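Local atomic coordinates of universal stress protein (PDB entry 5AHW), a protein that binds cyclic AMP as a homodimeric member of the universal stress protein family, probably with a part in mycobacterial signalling. Residues 87-92 and 100-105. Sequence-based numbering, arbitrary orientation.
Sequences EERPVV and VELADE
Arg89 on strand 86-92 and Glu105 on helix 95-105 reach toward each other and meet in a loose salt bridge. NH2 of Arg89 gives a weak hydrogen bond to OE1 of Glu105, fairly straight at 158° but long at 3.5 Å. OE2 of Glu105 lies at the guanidinium edge, in its plane, 3.5 Å from NH1 of Arg89, yet the carboxylate is twisted by 43°, so the two groups do not meet as a flat pair. OE2 of Glu87 also lies in plane at that edge, a long 3.8 Å from NH1 of Arg89; OE1 of Glu87 is salt-bridged to Lys34. With CG beside the backbone N (chi1 -53°) and bends at chi2 and chi3, the Arg89 chain doubles back, laying one guanidinium face, near its margin, against CD1 of Leu102, 3.5 Å from NH1 of Arg89. Buried Leu102 also leans on Ala38, while Arg89 touches Ile36. Helix 95-105 is the beta-alpha-beta crossover from edge strand 86-92 to strand 110-114, beyond strand 6-10; the Leu102 side chain is about 8 Å from bound cyclic AMP. The single weak hydrogen bond to an exposed glutamate suggests a modest electrostatic tether, the arginine's charge shared between two carboxylates with a leucine methyl against one face.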
# COMPACT_ATOMS: atom_id res chain seq x y z
N GLU B 87 12.22 1.15 15.42
CA GLU B 87 11.84 1.87 16.61
C GLU B 87 10.54 1.22 17.04
O GLU B 87 9.74 0.90 16.16
CB GLU B 87 11.64 3.31 16.21
CG GLU B 87 11.36 4.30 17.32
CD GLU B 87 11.29 5.75 16.82
OE1 GLU B 87 12.38 6.31 16.56
OE2 GLU B 87 10.15 6.32 16.68
N GLU B 88 10.33 0.95 18.33
CA GLU B 88 9.02 0.41 18.80
C GLU B 88 8.21 1.55 19.49
O GLU B 88 8.81 2.32 20.30
CB GLU B 88 9.23 -0.74 19.77
CG GLU B 88 10.11 -1.88 19.31
CD GLU B 88 10.45 -2.82 20.44
OE1 GLU B 88 9.90 -2.67 21.52
OE2 GLU B 88 11.28 -3.73 20.31
N ARG B 89 6.93 1.72 19.17
CA ARG B 89 6.08 2.75 19.80
C ARG B 89 4.79 2.16 20.40
O ARG B 89 3.85 1.93 19.65
CB ARG B 89 5.65 3.81 18.79
CG ARG B 89 6.75 4.47 17.99
CD ARG B 89 7.59 5.41 18.82
NE ARG B 89 6.66 6.36 19.42
CZ ARG B 89 6.39 7.58 18.97
NH1 ARG B 89 7.08 8.11 17.95
NH2 ARG B 89 5.44 8.27 19.59
N PRO B 90 4.74 1.91 21.71
CA PRO B 90 3.49 1.57 22.36
C PRO B 90 2.65 2.81 22.40
O PRO B 90 3.10 3.76 22.92
CB PRO B 90 3.90 1.20 23.79
CG PRO B 90 5.26 1.79 23.96
CD PRO B 90 5.88 1.93 22.64
N VAL B 91 1.46 2.83 21.81
CA VAL B 91 0.65 4.03 21.75
C VAL B 91 -0.67 3.82 22.47
O VAL B 91 -1.37 2.83 22.25
CB VAL B 91 0.37 4.45 20.30
CG1 VAL B 91 -0.62 5.63 20.30
CG2 VAL B 91 1.66 4.85 19.67
N VAL B 92 -1.02 4.77 23.34
CA VAL B 92 -2.28 4.71 24.09
C VAL B 92 -3.38 5.28 23.24
O VAL B 92 -3.20 6.35 22.68
CB VAL B 92 -2.22 5.49 25.37
CG1 VAL B 92 -3.59 5.46 26.06
CG2 VAL B 92 -1.11 4.90 26.26
N VAL B 100 -2.75 6.99 12.41
CA VAL B 100 -2.79 8.23 11.62
C VAL B 100 -2.10 9.37 12.30
O VAL B 100 -1.30 10.10 11.69
CB VAL B 100 -4.20 8.61 11.25
CG1 VAL B 100 -4.20 9.89 10.48
CG2 VAL B 100 -4.78 7.49 10.37
N GLU B 101 -2.34 9.50 13.57
CA GLU B 101 -1.63 10.57 14.27
C GLU B 101 -0.14 10.36 14.33
O GLU B 101 0.62 11.32 14.21
CB GLU B 101 -2.19 10.77 15.68
CG GLU B 101 -3.65 11.20 15.64
CD GLU B 101 -4.33 11.28 17.01
OE1 GLU B 101 -3.65 11.15 18.09
OE2 GLU B 101 -5.59 11.42 16.95
N LEU B 102 0.29 9.12 14.53
CA LEU B 102 1.71 8.84 14.63
C LEU B 102 2.38 9.20 13.33
O LEU B 102 3.43 9.76 13.27
CB LEU B 102 1.98 7.38 15.02
CG LEU B 102 3.40 6.84 14.88
CD1 LEU B 102 4.35 7.64 15.77
CD2 LEU B 102 3.43 5.40 15.28
N ALA B 103 1.70 8.89 12.27
CA ALA B 103 2.22 9.10 10.95
C ALA B 103 2.40 10.59 10.61
O ALA B 103 3.46 10.97 10.03
CB ALA B 103 1.34 8.40 9.94
N ASP B 104 1.41 11.42 10.95
CA ASP B 104 1.56 12.86 10.91
C ASP B 104 2.73 13.37 11.75
O ASP B 104 3.49 14.26 11.30
CB ASP B 104 0.32 13.58 11.41
CG ASP B 104 -0.80 13.56 10.42
OD1 ASP B 104 -0.57 13.08 9.29
OD2 ASP B 104 -1.91 14.03 10.76
N GLU B 105 2.85 12.85 12.97
CA GLU B 105 3.86 13.29 13.95
C GLU B 105 5.25 13.00 13.41
O GLU B 105 6.10 13.84 13.51
CB GLU B 105 3.66 12.59 15.33
CG GLU B 105 4.64 12.93 16.46
CD GLU B 105 5.10 11.72 17.31
OE1 GLU B 105 4.22 10.97 17.82
OE2 GLU B 105 6.34 11.51 17.48